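Local coordinates for uncharacterized protein (Pyrococcus furiosus, PDB 3IDU), which is of unknown function but contains a CARDB domain, the part described here, which binds two manganese ions, at residues 86-97 with 110-119. Numbering follows the deposited sequence.
With MN (manganese (II) ion), chain C; MN (manganese (II) ion), chain D.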
loop_
_atom_site.group_PDB
_atom_site.type_symbol
_atom_site.label_atom_id
_atom_site.label_comp_id
_atom_site.label_asym_id
_atom_site.label_seq_id
_atom_site.Cartn_x
_atom_site.Cartn_y
_atom_site.Cartn_z
ATOM N N GLN A 86 14.833 -15.500 -8.233
ATOM C CA GLN A 86 14.760 -16.836 -7.642
ATOM C C GLN A 86 13.303 -17.227 -7.413
ATOM O O GLN A 86 12.437 -16.362 -7.286
ATOM C CB GLN A 86 15.503 -16.868 -6.301
ATOM C CG GLN A 86 17.005 -16.633 -6.387
ATOM C CD GLN A 86 17.740 -17.772 -7.072
ATOM O OE1 GLN A 86 17.527 -18.040 -8.255
ATOM N NE2 GLN A 86 18.608 -18.451 -6.328
ATOM N N GLU A 87 13.033 -18.529 -7.353
ATOM C CA GLU A 87 11.672 -19.005 -7.131
ATOM C C GLU A 87 11.375 -19.132 -5.643
ATOM O O GLU A 87 12.281 -19.061 -4.812
ATOM C CB GLU A 87 11.456 -20.363 -7.801
ATOM C CG GLU A 87 12.292 -21.485 -7.211
ATOM C CD GLU A 87 11.840 -22.856 -7.675
ATOM O OE1 GLU A 87 12.496 -23.855 -7.309
ATOM O OE2 GLU A 87 10.826 -22.937 -8.401
ATOM N N GLY A 88 10.102 -19.327 -5.313
ATOM C CA GLY A 88 9.707 -19.467 -3.923
ATOM C C GLY A 88 8.487 -18.637 -3.571
ATOM O O GLY A 88 7.944 -17.923 -4.417
HETATM N N MSE A 89 8.053 -18.738 -2.317
HETATM C CA MSE A 89 6.895 -17.994 -1.833
HETATM C C MSE A 89 7.355 -16.690 -1.187
HETATM O O MSE A 89 8.002 -16.700 -0.140
HETATM C CB MSE A 89 6.119 -18.825 -0.808
HETATM C CG MSE A 89 4.885 -18.132 -0.252
HETATM SE SE MSE A 89 3.532 -17.825 -1.603
HETATM C CE MSE A 89 2.393 -19.346 -1.218
ATOM N N TYR A 90 7.008 -15.572 -1.815
ATOM C CA TYR A 90 7.394 -14.256 -1.324
ATOM C C TYR A 90 6.210 -13.488 -0.742
ATOM O O TYR A 90 5.086 -13.600 -1.229
ATOM C CB TYR A 90 8.018 -13.446 -2.464
ATOM C CG TYR A 90 9.313 -14.018 -2.997
ATOM C CD1 TYR A 90 10.545 -13.542 -2.551
ATOM C CD2 TYR A 90 9.309 -15.041 -3.945
ATOM C CE1 TYR A 90 11.742 -14.067 -3.035
ATOM C CE2 TYR A 90 10.498 -15.576 -4.437
ATOM C CZ TYR A 90 11.710 -15.084 -3.979
ATOM O OH TYR A 90 12.888 -15.607 -4.465
ATOM N N ARG A 91 6.472 -12.711 0.305
ATOM C CA ARG A 91 5.438 -11.905 0.950
ATOM C C ARG A 91 5.712 -10.425 0.707
ATOM O O ARG A 91 6.762 -9.907 1.086
ATOM C CB ARG A 91 5.407 -12.183 2.456
ATOM C CG ARG A 91 4.457 -11.272 3.233
ATOM C CD ARG A 91 4.408 -11.619 4.724
ATOM N NE ARG A 91 3.880 -12.961 4.973
ATOM C CZ ARG A 91 4.613 -14.072 5.001
ATOM N NH1 ARG A 91 5.922 -14.014 4.796
ATOM N NH2 ARG A 91 4.035 -15.245 5.236
ATOM N N ILE A 92 4.774 -9.750 0.054
ATOM C CA ILE A 92 4.921 -8.325 -0.220
ATOM C C ILE A 92 4.131 -7.560 0.837
ATOM O O ILE A 92 2.973 -7.877 1.103
ATOM C CB ILE A 92 4.360 -7.931 -1.621
ATOM C CG1 ILE A 92 5.184 -8.582 -2.738
ATOM C CG2 ILE A 92 4.447 -6.418 -1.814
ATOM C CD1 ILE A 92 5.188 -10.085 -2.725
ATOM N N ASN A 93 4.769 -6.570 1.453
ATOM C CA ASN A 93 4.108 -5.751 2.451
ATOM C C ASN A 93 4.151 -4.313 1.976
ATOM O O ASN A 93 5.115 -3.885 1.347
ATOM C CB ASN A 93 4.806 -5.831 3.819
ATOM C CG ASN A 93 4.450 -7.087 4.597
ATOM O OD1 ASN A 93 5.312 -7.913 4.889
ATOM N ND2 ASN A 93 3.175 -7.231 4.942
ATOM N N ALA A 94 3.087 -3.574 2.263
ATOM C CA ALA A 94 3.023 -2.171 1.903
ATOM C C ALA A 94 2.571 -1.456 3.165
ATOM O O ALA A 94 1.677 -1.929 3.866
ATOM C CB ALA A 94 2.025 -1.954 0.776
ATOM N N THR A 95 3.208 -0.336 3.476
ATOM C CA THR A 95 2.839 0.413 4.668
ATOM C C THR A 95 2.711 1.894 4.366
ATOM O O THR A 95 3.365 2.416 3.463
ATOM C CB THR A 95 3.894 0.268 5.786
ATOM O OG1 THR A 95 5.085 0.978 5.418
ATOM C CG2 THR A 95 4.243 -1.199 6.008
ATOM N N VAL A 96 1.861 2.569 5.127
ATOM C CA VAL A 96 1.696 4.003 4.971
ATOM C C VAL A 96 1.761 4.592 6.380
ATOM O O VAL A 96 1.197 4.041 7.325
ATOM C CB VAL A 96 0.378 4.355 4.238
ATOM C CG1 VAL A 96 -0.822 3.827 5.007
ATOM C CG2 VAL A 96 0.281 5.863 4.051
ATOM N N ASP A 97 2.481 5.702 6.506
ATOM C CA ASP A 97 2.710 6.359 7.787
ATOM C C ASP A 97 3.194 5.356 8.822
ATOM O O ASP A 97 2.690 5.307 9.944
ATOM C CB ASP A 97 1.463 7.061 8.326
ATOM C CG ASP A 97 1.774 7.894 9.560
ATOM O OD1 ASP A 97 2.907 8.415 9.631
ATOM O OD2 ASP A 97 0.906 8.044 10.446
ATOM N N ASN A 110 -3.123 0.386 8.211
ATOM C CA ASN A 110 -2.027 1.023 7.491
ATOM C C ASN A 110 -1.029 0.031 6.913
ATOM O O ASN A 110 0.014 0.434 6.403
ATOM C CB ASN A 110 -1.295 1.992 8.423
ATOM C CG ASN A 110 -2.111 3.225 8.740
ATOM O OD1 ASN A 110 -3.286 3.132 9.088
ATOM N ND2 ASN A 110 -1.488 4.389 8.631
ATOM N N VAL A 111 -1.340 -1.259 6.983
ATOM C CA VAL A 111 -0.434 -2.277 6.461
ATOM C C VAL A 111 -1.150 -3.280 5.561
ATOM O O VAL A 111 -2.215 -3.792 5.912
ATOM C CB VAL A 111 0.243 -3.053 7.612
ATOM C CG1 VAL A 111 1.169 -4.118 7.045
ATOM C CG2 VAL A 111 1.018 -2.094 8.503
ATOM N N ALA A 112 -0.552 -3.552 4.404
ATOM C CA ALA A 112 -1.093 -4.502 3.442
ATOM C C ALA A 112 -0.148 -5.694 3.322
ATOM O O ALA A 112 1.073 -5.558 3.465
ATOM C CB ALA A 112 -1.264 -3.835 2.078
ATOM N N THR A 113 -0.719 -6.866 3.070
ATOM C CA THR A 113 0.060 -8.085 2.919
ATOM C C THR A 113 -0.409 -8.763 1.639
ATOM O O THR A 113 -1.608 -8.921 1.417
ATOM C CB THR A 113 -0.148 -9.029 4.122
ATOM O OG1 THR A 113 0.147 -8.321 5.333
ATOM C CG2 THR A 113 0.773 -10.239 4.020
ATOM N N PHE A 114 0.539 -9.142 0.794
ATOM C CA PHE A 114 0.220 -9.784 -0.470
ATOM C C PHE A 114 1.282 -10.837 -0.760
ATOM O O PHE A 114 2.475 -10.537 -0.813
ATOM C CB PHE A 114 0.180 -8.728 -1.579
ATOM C CG PHE A 114 -0.459 -9.199 -2.852
ATOM C CD1 PHE A 114 0.236 -10.018 -3.735
ATOM C CD2 PHE A 114 -1.767 -8.836 -3.159
ATOM C CE1 PHE A 114 -0.359 -10.470 -4.910
ATOM C CE2 PHE A 114 -2.375 -9.283 -4.332
ATOM C CZ PHE A 114 -1.669 -10.104 -5.209
ATOM N N ASP A 115 0.837 -12.076 -0.934
ATOM C CA ASP A 115 1.732 -13.191 -1.203
ATOM C C ASP A 115 1.866 -13.481 -2.698
ATOM O O ASP A 115 0.873 -13.523 -3.426
ATOM C CB ASP A 115 1.228 -14.422 -0.450
ATOM C CG ASP A 115 1.305 -14.244 1.057
ATOM O OD1 ASP A 115 0.329 -14.581 1.762
ATOM O OD2 ASP A 115 2.353 -13.762 1.544
ATOM N N VAL A 116 3.103 -13.678 -3.143
ATOM C CA VAL A 116 3.387 -13.955 -4.547
ATOM C C VAL A 116 4.220 -15.222 -4.698
ATOM O O VAL A 116 5.235 -15.393 -4.023
ATOM C CB VAL A 116 4.157 -12.786 -5.201
ATOM C CG1 VAL A 116 4.485 -13.122 -6.649
ATOM C CG2 VAL A 116 3.328 -11.514 -5.129
ATOM N N SER A 117 3.791 -16.108 -5.588
ATOM C CA SER A 117 4.515 -17.350 -5.818
ATOM C C SER A 117 5.343 -17.270 -7.098
ATOM O O SER A 117 4.793 -17.235 -8.200
ATOM C CB SER A 117 3.538 -18.523 -5.907
ATOM O OG SER A 117 4.232 -19.746 -6.076
ATOM N N VAL A 118 6.664 -17.234 -6.944
ATOM C CA VAL A 118 7.569 -17.168 -8.088
ATOM C C VAL A 118 7.955 -18.581 -8.510
ATOM O O VAL A 118 8.472 -19.355 -7.706
ATOM C CB VAL A 118 8.855 -16.381 -7.749
ATOM C CG1 VAL A 118 9.767 -16.321 -8.968
ATOM C CG2 VAL A 118 8.498 -14.976 -7.288
ATOM N N VAL A 119 7.700 -18.912 -9.770
ATOM C CA VAL A 119 8.013 -20.241 -10.284
ATOM C C VAL A 119 8.897 -20.172 -11.526
ATOM O O VAL A 119 8.553 -19.520 -12.510
ATOM C CB VAL A 119 6.724 -21.006 -10.638
ATOM C CG1 VAL A 119 7.053 -22.448 -10.988
ATOM C CG2 VAL A 119 5.751 -20.943 -9.471
HETATM MN MN MN C . -5.190 4.206 8.787
HETATM MN MN MN D . -0.915 7.267 11.539
HETATM O O HOH W 1 0.374 5.340 11.275
#
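N110 and V96 meet where an antiparallel strand pair runs into a metal site, and the asparagine serves both. Its CB lies 3.4 Å from V96 O and its CG 3.7 Å from the same oxygen. With CG anti to its own carbonyl carbon (chi1 -71°), the amide splits its duties: OD1 binds one manganese at 2.2 Å, while ND2 donates to V96 O at 3.0 Å, from above that carbonyl's plane; together the two bonds fix the amide's rotation. L19, D18, E104, N106 and N109 complete this site; D97 OD2 binds the second manganese, which E104 bridges to the first. Further along, N93 ND2 and A94 N each lie 3.1 Å from A112 O, reaching it from opposite faces of its plane. A leucine in place of N93 would probably cost A112 O its side-chain donor, leaving the A94 N bond to hold it from one face. On N93's side of the sheet, one pair on, D115 OD2 lies over one face of the R91 guanidinium, a long salt bridge (NE to OD2 3.8 Å) with the planes nearly perpendicular. On the opposite face, I92 CD1 presses tightly on V116 CG2 at 3.4 Å, and I92, A94 and V96 pack on strand 19-24. Such a hairpin, with metal-binding residues in its connection, belongs to the two-sheet CARDB sandwich.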